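Local structure of cortical-lytic enzyme (Bacillus cereus, 4S3J) at residues K99-L111 against W418-K430. The protein acts as an N-acetylglucosaminidase on spore cortex peptidoglycan during germination, probably recognising muramic acid delta-lactam in partially degraded material. Numbering follows the deposited sequence.
Sequences KGTKRSVESIAYL and WRLLVENFTITKK
Val105 lies over one face of the Phe425 ring, its CB 4.2 Å from the ring centroid in a CH-pi contact, while CG1 presses on Phe425 CB at 3.4 Å. With chi1 at 74°, CG1 sits between the backbone N and the carbonyl carbon, and there it also meets Leu421 CD1 and Ile427 CG1. Farther along the strand, Ala109 CB reaches Trp418 CH2 at 4.4 Å. Strand 104-111 belongs to the TIM barrel of this family 18 glycoside hydrolase, and the C-terminal helix 415-424 packs on it from outside; once past Phe425 the chain runs beside the strand as a short parallel addition. Three backbone bonds sew it on: Thr426 N to Arg103 O, Val105 N to Thr426 O, and Thr428 N to Val105 O. Ser107 OG touches Ile427 CG2 and is hydrogen-bonded to Phe132 O. At one end Lys102, bent at chi3 (67°), reaches across so that NZ bonds Val422 O at 2.8 Å near the helix C-terminus. At the other, Lys430 NZ forms a salt bridge with Glu106 OE2 (3.0 Å), approaching on the syn side, 30° out of the carboxylate plane.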
ATOM      1  N   LYS A  99     -14.384 -17.943 -15.037  1.00 28.52           N
ATOM      2  CA  LYS A  99     -14.739 -17.053 -13.940  1.00 36.97           C
ATOM      3  C   LYS A  99     -14.102 -17.612 -12.665  1.00 30.28           C
ATOM      4  O   LYS A  99     -14.241 -18.801 -12.367  1.00 30.55           O
ATOM      5  CB  LYS A  99     -16.269 -16.940 -13.809  1.00 53.01           C
ATOM      6  CG  LYS A  99     -16.742 -16.004 -12.704  1.00 75.54           C
ATOM      7  CD  LYS A  99     -18.271 -15.983 -12.528  1.00104.60           C
ATOM      8  CE  LYS A  99     -18.696 -15.023 -11.405  1.00 98.11           C
ATOM      9  NZ  LYS A  99     -20.164 -14.863 -11.224  1.00 89.17           N
ATOM     10  N   GLY A 100     -13.411 -16.765 -11.908  1.00 27.85           N
ATOM     11  CA  GLY A 100     -12.745 -17.223 -10.697  1.00 34.23           C
ATOM     12  C   GLY A 100     -13.593 -16.897  -9.489  1.00 27.91           C
ATOM     13  O   GLY A 100     -14.686 -16.357  -9.645  1.00 31.96           O
ATOM     14  N   THR A 101     -13.124 -17.249  -8.292  1.00 26.29           N
ATOM     15  CA  THR A 101     -13.834 -16.863  -7.070  1.00 22.72           C
ATOM     16  C   THR A 101     -12.950 -15.944  -6.221  1.00 21.83           C
ATOM     17  O   THR A 101     -11.902 -16.358  -5.715  1.00 25.30           O
ATOM     18  CB  THR A 101     -14.255 -18.089  -6.255  1.00 36.89           C
ATOM     19  OG1 THR A 101     -13.089 -18.772  -5.788  1.00 75.54           O
ATOM     20  CG2 THR A 101     -15.079 -19.031  -7.116  1.00 26.01           C
ATOM     21  N   LYS A 102     -13.456 -14.743  -5.981  1.00 24.66           N
ATOM     22  CA  LYS A 102     -12.744 -13.704  -5.226  1.00 25.63           C
ATOM     23  C   LYS A 102     -12.786 -13.959  -3.751  1.00 31.65           C
ATOM     24  O   LYS A 102     -13.814 -14.382  -3.228  1.00 29.53           O
ATOM     25  CB  LYS A 102     -13.370 -12.331  -5.488  1.00 25.56           C
ATOM     26  CG  LYS A 102     -13.191 -11.806  -6.864  1.00 33.18           C
ATOM     27  CD  LYS A 102     -14.147 -10.658  -7.165  1.00 42.28           C
ATOM     28  CE  LYS A 102     -13.918  -9.418  -6.388  1.00 43.94           C
ATOM     29  NZ  LYS A 102     -14.752  -8.321  -6.964  1.00 46.84           N
ATOM     30  N   ARG A 103     -11.626 -13.848  -3.111  1.00 27.92           N
ATOM     31  CA  ARG A 103     -11.563 -13.811  -1.647  1.00 30.30           C
ATOM     32  C   ARG A 103     -11.711 -12.372  -1.165  1.00 25.93           C
ATOM     33  O   ARG A 103     -11.567 -11.411  -1.946  1.00 21.49           O
ATOM     34  CB  ARG A 103     -10.273 -14.449  -1.124  1.00 39.92           C
ATOM     35  CG  ARG A 103      -8.971 -13.881  -1.632  1.00 51.79           C
ATOM     36  CD  ARG A 103      -7.814 -14.731  -1.126  1.00 72.38           C
ATOM     37  NE  ARG A 103      -6.877 -14.246  -0.100  1.00 72.93           N
ATOM     38  CZ  ARG A 103      -7.061 -13.308   0.830  1.00 54.73           C
ATOM     39  NH1 ARG A 103      -8.190 -12.625   0.967  1.00 53.86           N
ATOM     40  NH2 ARG A 103      -6.054 -13.063   1.661  1.00 32.23           N
ATOM     41  N   SER A 104     -12.079 -12.244   0.111  1.00 22.30           N
ATOM     42  CA  SER A 104     -12.246 -10.956   0.767  1.00 23.73           C
ATOM     43  C   SER A 104     -10.894 -10.392   1.151  1.00 24.69           C
ATOM     44  O   SER A 104      -9.931 -11.137   1.343  1.00 26.08           O
ATOM     45  CB  SER A 104     -13.119 -11.081   2.022  1.00 31.83           C
ATOM     46  OG  SER A 104     -14.459 -11.365   1.675  1.00 50.04           O
ATOM     47  N   VAL A 105     -10.840  -9.075   1.268  1.00 19.82           N
ATOM     48  CA  VAL A 105      -9.638  -8.382   1.735  1.00 20.76           C
ATOM     49  C   VAL A 105     -10.053  -7.201   2.609  1.00 21.36           C
ATOM     50  O   VAL A 105     -11.126  -6.623   2.427  1.00 18.58           O
ATOM     51  CB  VAL A 105      -8.764  -7.903   0.530  1.00 22.53           C
ATOM     52  CG1 VAL A 105      -9.374  -6.690  -0.174  1.00 22.95           C
ATOM     53  CG2 VAL A 105      -7.354  -7.600   0.966  1.00 27.45           C
ATOM     54  N   GLU A 106      -9.206  -6.837   3.565  1.00 20.12           N
ATOM     55  CA  GLU A 106      -9.357  -5.567   4.260  1.00 19.96           C
ATOM     56  C   GLU A 106      -8.294  -4.626   3.727  1.00 19.62           C
ATOM     57  O   GLU A 106      -7.154  -5.035   3.518  1.00 18.28           O
ATOM     58  CB  GLU A 106      -9.256  -5.727   5.781  1.00 19.15           C
ATOM     59  CG  GLU A 106     -10.395  -6.578   6.333  1.00 18.45           C
ATOM     60  CD  GLU A 106     -10.591  -6.503   7.838  1.00 23.40           C
ATOM     61  OE1 GLU A 106      -9.879  -5.748   8.510  1.00 27.93           O
ATOM     62  OE2 GLU A 106     -11.500  -7.193   8.340  1.00 35.35           O
ATOM     63  N   SER A 107      -8.693  -3.383   3.476  1.00 15.55           N
ATOM     64  CA  SER A 107      -7.810  -2.364   2.925  1.00 15.68           C
ATOM     65  C   SER A 107      -7.764  -1.172   3.862  1.00 19.04           C
ATOM     66  O   SER A 107      -8.786  -0.784   4.408  1.00 18.02           O
ATOM     67  CB  SER A 107      -8.300  -1.938   1.537  1.00 19.60           C
ATOM     68  OG  SER A 107      -9.635  -1.473   1.630  1.00 18.90           O
ATOM     69  N   ILE A 108      -6.579  -0.581   4.009  1.00 15.56           N
ATOM     70  CA  ILE A 108      -6.378   0.640   4.765  1.00 14.05           C
ATOM     71  C   ILE A 108      -5.695   1.649   3.868  1.00 15.03           C
ATOM     72  O   ILE A 108      -4.887   1.255   3.032  1.00 15.63           O
ATOM     73  CB  ILE A 108      -5.482   0.440   5.999  1.00 15.13           C
ATOM     74  CG1 ILE A 108      -6.041  -0.669   6.896  1.00 20.43           C
ATOM     75  CG2 ILE A 108      -5.301   1.764   6.755  1.00 16.59           C
ATOM     76  CD1 ILE A 108      -5.016  -1.180   7.869  1.00 24.29           C
ATOM     77  N   ALA A 109      -6.029   2.926   4.002  1.00 14.77           N
ATOM     78  CA  ALA A 109      -5.193   3.982   3.423  1.00 13.86           C
ATOM     79  C   ALA A 109      -4.944   5.090   4.435  1.00 14.88           C
ATOM     80  O   ALA A 109      -5.851   5.495   5.159  1.00 16.56           O
ATOM     81  CB  ALA A 109      -5.821   4.558   2.180  1.00 16.53           C
ATOM     82  N   TYR A 110      -3.713   5.597   4.449  1.00 14.05           N
ATOM     83  CA  TYR A 110      -3.307   6.678   5.324  1.00 14.75           C
ATOM     84  C   TYR A 110      -3.419   8.021   4.632  1.00 16.26           C
ATOM     85  O   TYR A 110      -3.130   8.130   3.444  1.00 15.81           O
ATOM     86  CB  TYR A 110      -1.858   6.470   5.797  1.00 14.26           C
ATOM     87  CG  TYR A 110      -1.738   5.448   6.911  1.00 13.98           C
ATOM     88  CD1 TYR A 110      -1.774   4.087   6.653  1.00 17.02           C
ATOM     89  CD2 TYR A 110      -1.614   5.861   8.239  1.00 15.88           C
ATOM     90  CE1 TYR A 110      -1.679   3.152   7.686  1.00 20.70           C
ATOM     91  CE2 TYR A 110      -1.522   4.926   9.274  1.00 20.54           C
ATOM     92  CZ  TYR A 110      -1.555   3.570   8.985  1.00 23.65           C
ATOM     93  OH  TYR A 110      -1.485   2.602   9.983  1.00 22.67           O
ATOM     94  N   LEU A 111      -3.814   9.040   5.396  1.00 15.45           N
ATOM     95  CA  LEU A 111      -3.895  10.428   4.950  1.00 15.37           C
ATOM     96  C   LEU A 111      -2.980  11.246   5.825  1.00 16.92           C
ATOM     97  O   LEU A 111      -3.127  11.206   7.048  1.00 16.87           O
ATOM     98  CB  LEU A 111      -5.332  10.957   5.063  1.00 18.91           C
ATOM     99  CG  LEU A 111      -5.592  12.444   4.838  1.00 21.95           C
ATOM    100  CD1 LEU A 111      -5.349  12.801   3.373  1.00 20.04           C
ATOM    101  CD2 LEU A 111      -7.002  12.858   5.260  1.00 22.02           C
ATOM    102  N   TRP A 418      -6.479   1.101  -7.605  1.00 12.29           N
ATOM    103  CA  TRP A 418      -7.778   1.001  -6.961  1.00 14.34           C
ATOM    104  C   TRP A 418      -8.734   0.132  -7.782  1.00 14.80           C
ATOM    105  O   TRP A 418      -9.448  -0.698  -7.225  1.00 17.05           O
ATOM    106  CB  TRP A 418      -8.325   2.411  -6.716  1.00 18.46           C
ATOM    107  CG  TRP A 418      -7.349   3.190  -5.872  1.00 15.28           C
ATOM    108  CD1 TRP A 418      -6.535   4.201  -6.274  1.00 13.47           C
ATOM    109  CD2 TRP A 418      -7.046   2.957  -4.490  1.00 13.98           C
ATOM    110  NE1 TRP A 418      -5.756   4.639  -5.216  1.00 14.78           N
ATOM    111  CE2 TRP A 418      -6.045   3.880  -4.115  1.00 15.47           C
ATOM    112  CE3 TRP A 418      -7.530   2.067  -3.534  1.00 16.47           C
ATOM    113  CZ2 TRP A 418      -5.533   3.932  -2.820  1.00 17.63           C
ATOM    114  CZ3 TRP A 418      -7.013   2.123  -2.256  1.00 18.58           C
ATOM    115  CH2 TRP A 418      -6.036   3.048  -1.914  1.00 15.78           C
ATOM    116  N   ARG A 419      -8.681   0.257  -9.102  1.00 13.95           N
ATOM    117  CA  ARG A 419      -9.492  -0.600  -9.955  1.00 13.30           C
ATOM    118  C   ARG A 419      -9.059  -2.061  -9.820  1.00 15.73           C
ATOM    119  O   ARG A 419      -9.898  -2.948  -9.748  1.00 17.32           O
ATOM    120  CB  ARG A 419      -9.423  -0.151 -11.412  1.00 14.76           C
ATOM    121  CG  ARG A 419     -10.190  -1.090 -12.346  1.00 22.92           C
ATOM    122  CD  ARG A 419     -11.688  -1.078 -12.044  1.00 27.77           C
ATOM    123  NE  ARG A 419     -12.441  -1.981 -12.915  1.00 29.29           N
ATOM    124  CZ  ARG A 419     -12.919  -1.648 -14.113  1.00 48.75           C
ATOM    125  NH1 ARG A 419     -12.694  -0.437 -14.617  1.00 32.21           N
ATOM    126  NH2 ARG A 419     -13.595  -2.543 -14.825  1.00 47.68           N
ATOM    127  N   LEU A 420      -7.759  -2.326  -9.801  1.00 13.57           N
ATOM    128  CA  LEU A 420      -7.295  -3.699  -9.678  1.00 16.46           C
ATOM    129  C   LEU A 420      -7.640  -4.285  -8.310  1.00 15.07           C
ATOM    130  O   LEU A 420      -7.883  -5.477  -8.187  1.00 15.49           O
ATOM    131  CB  LEU A 420      -5.795  -3.787  -9.945  1.00 15.26           C
ATOM    132  CG  LEU A 420      -5.401  -3.622 -11.415  1.00 17.71           C
ATOM    133  CD1 LEU A 420      -3.896  -3.474 -11.500  1.00 27.97           C
ATOM    134  CD2 LEU A 420      -5.903  -4.773 -12.253  1.00 25.65           C
ATOM    135  N   LEU A 421      -7.663  -3.446  -7.271  1.00 12.04           N
ATOM    136  CA  LEU A 421      -8.023  -3.927  -5.947  1.00 14.87           C
ATOM    137  C   LEU A 421      -9.424  -4.547  -5.977  1.00 15.44           C
ATOM    138  O   LEU A 421      -9.626  -5.654  -5.445  1.00 16.74           O
ATOM    139  CB  LEU A 421      -7.965  -2.781  -4.924  1.00 15.68           C
ATOM    140  CG  LEU A 421      -8.214  -3.190  -3.467  1.00 21.06           C
ATOM    141  CD1 LEU A 421      -7.068  -4.048  -2.895  1.00 15.68           C
ATOM    142  CD2 LEU A 421      -8.437  -1.958  -2.629  1.00 18.23           C
ATOM    143  N   VAL A 422     -10.383  -3.834  -6.569  1.00 17.83           N
ATOM    144  CA  VAL A 422     -11.770  -4.331  -6.633  1.00 22.11           C
ATOM    145  C   VAL A 422     -11.956  -5.454  -7.658  1.00 22.40           C
ATOM    146  O   VAL A 422     -12.878  -6.277  -7.515  1.00 21.05           O
ATOM    147  CB  VAL A 422     -12.794  -3.207  -6.954  1.00 29.90           C
ATOM    148  CG1 VAL A 422     -12.768  -2.157  -5.888  1.00 57.79           C
ATOM    149  CG2 VAL A 422     -12.546  -2.584  -8.284  1.00 28.34           C
ATOM    150  N   GLU A 423     -11.097  -5.525  -8.674  1.00 18.49           N
ATOM    151  CA  GLU A 423     -11.163  -6.633  -9.621  1.00 17.66           C
ATOM    152  C   GLU A 423     -10.678  -7.923  -8.971  1.00 18.75           C
ATOM    153  O   GLU A 423     -11.215  -9.004  -9.217  1.00 21.19           O
ATOM    154  CB  GLU A 423     -10.314  -6.340 -10.856  1.00 20.95           C
ATOM    155  CG  GLU A 423     -10.900  -5.279 -11.769  1.00 28.72           C
ATOM    156  CD  GLU A 423     -12.184  -5.718 -12.468  1.00 27.55           C
ATOM    157  OE1 GLU A 423     -12.290  -6.897 -12.886  1.00 28.80           O
ATOM    158  OE2 GLU A 423     -13.091  -4.877 -12.590  1.00 28.96           O
ATOM    159  N   ASN A 424      -9.700  -7.791  -8.084  1.00 14.88           N
ATOM    160  CA  ASN A 424      -9.046  -8.959  -7.491  1.00 15.62           C
ATOM    161  C   ASN A 424      -9.737  -9.544  -6.288  1.00 20.46           C
ATOM    162  O   ASN A 424      -9.635 -10.737  -6.052  1.00 20.41           O
ATOM    163  CB  ASN A 424      -7.621  -8.598  -7.070  1.00 14.40           C
ATOM    164  CG  ASN A 424      -6.614  -8.810  -8.174  1.00 19.20           C
ATOM    165  OD1 ASN A 424      -5.986  -9.862  -8.262  1.00 17.67           O
ATOM    166  ND2 ASN A 424      -6.426  -7.795  -9.017  1.00 17.24           N
ATOM    167  N   PHE A 425     -10.388  -8.672  -5.524  1.00 16.69           N
ATOM    168  CA  PHE A 425     -10.905  -8.974  -4.203  1.00 18.70           C
ATOM    169  C   PHE A 425     -12.290  -8.414  -3.970  1.00 17.84           C
ATOM    170  O   PHE A 425     -12.694  -7.423  -4.578  1.00 19.60           O
ATOM    171  CB  PHE A 425     -10.010  -8.372  -3.104  1.00 20.70           C
ATOM    172  CG  PHE A 425      -8.572  -8.834  -3.120  1.00 18.36           C
ATOM    173  CD1 PHE A 425      -8.232 -10.116  -2.733  1.00 21.71           C
ATOM    174  CD2 PHE A 425      -7.554  -7.954  -3.478  1.00 16.21           C
ATOM    175  CE1 PHE A 425      -6.916 -10.524  -2.727  1.00 24.97           C
ATOM    176  CE2 PHE A 425      -6.235  -8.357  -3.457  1.00 18.88           C
ATOM    177  CZ  PHE A 425      -5.915  -9.634  -3.086  1.00 20.19           C
ATOM    178  N   THR A 426     -12.989  -9.010  -3.005  1.00 19.83           N
ATOM    179  CA  THR A 426     -14.146  -8.376  -2.411  1.00 20.12           C
ATOM    180  C   THR A 426     -13.659  -7.528  -1.251  1.00 22.91           C
ATOM    181  O   THR A 426     -13.012  -8.036  -0.360  1.00 28.11           O
ATOM    182  CB  THR A 426     -15.154  -9.417  -1.918  1.00 26.76           C
ATOM    183  OG1 THR A 426     -15.632 -10.159  -3.045  1.00 27.22           O
ATOM    184  CG2 THR A 426     -16.307  -8.761  -1.238  1.00 30.00           C
ATOM    185  N   ILE A 427     -13.895  -6.226  -1.305  1.00 20.02           N
ATOM    186  CA  ILE A 427     -13.379  -5.331  -0.262  1.00 21.06           C
ATOM    187  C   ILE A 427     -14.363  -5.306   0.903  1.00 26.42           C
ATOM    188  O   ILE A 427     -15.519  -4.922   0.750  1.00 24.19           O
ATOM    189  CB  ILE A 427     -13.144  -3.911  -0.812  1.00 21.48           C
ATOM    190  CG1 ILE A 427     -12.112  -3.977  -1.950  1.00 20.49           C
ATOM    191  CG2 ILE A 427     -12.727  -2.956   0.288  1.00 23.68           C
ATOM    192  CD1 ILE A 427     -11.977  -2.721  -2.705  1.00 26.79           C
ATOM    193  N   THR A 428     -13.883  -5.705   2.072  1.00 23.27           N
ATOM    194  CA  THR A 428     -14.700  -5.752   3.271  1.00 24.50           C
ATOM    195  C   THR A 428     -15.099  -4.356   3.721  1.00 22.91           C
ATOM    196  O   THR A 428     -14.250  -3.469   3.837  1.00 20.69           O
ATOM    197  CB  THR A 428     -13.940  -6.450   4.389  1.00 23.04           C
ATOM    198  OG1 THR A 428     -13.681  -7.805   4.012  1.00 25.63           O
ATOM    199  CG2 THR A 428     -14.723  -6.431   5.709  1.00 28.22           C
ATOM    200  N   LYS A 429     -16.392  -4.167   3.958  1.00 24.65           N
ATOM    201  CA  LYS A 429     -16.905  -2.940   4.555  1.00 24.90           C
ATOM    202  C   LYS A 429     -17.586  -3.307   5.866  1.00 24.43           C
ATOM    203  O   LYS A 429     -18.453  -4.179   5.895  1.00 29.99           O
ATOM    204  CB  LYS A 429     -17.883  -2.226   3.628  1.00 28.83           C
ATOM    205  CG  LYS A 429     -17.254  -1.651   2.367  1.00 33.64           C
ATOM    206  CD  LYS A 429     -16.357  -0.467   2.697  1.00 33.50           C
ATOM    207  CE  LYS A 429     -16.568   0.688   1.743  1.00 35.16           C
ATOM    208  NZ  LYS A 429     -15.752   1.865   2.104  1.00 24.40           N
ATOM    209  N   LYS A 430     -17.175  -2.657   6.948  1.00 23.43           N
ATOM    210  CA  LYS A 430     -17.688  -2.982   8.264  1.00 25.36           C
ATOM    211  C   LYS A 430     -18.609  -1.896   8.799  1.00 36.04           C
ATOM    212  O   LYS A 430     -19.267  -2.094   9.823  1.00 37.36           O
ATOM    213  CB  LYS A 430     -16.541  -3.215   9.244  1.00 30.53           C
ATOM    214  CG  LYS A 430     -15.673  -4.371   8.827  1.00 37.04           C
ATOM    215  CD  LYS A 430     -14.895  -4.936   9.984  1.00 45.16           C
ATOM    216  CE  LYS A 430     -13.417  -4.772   9.843  1.00 43.49           C
ATOM    217  NZ  LYS A 430     -12.733  -5.816  10.664  1.00 56.65           N
TER
HETATM  218  O   HOH W   1     -15.325  -6.398  -5.550  1.00 40.66           O
HETATM  219  O   HOH W   2      -9.230 -12.909  -4.539  1.00 19.21           O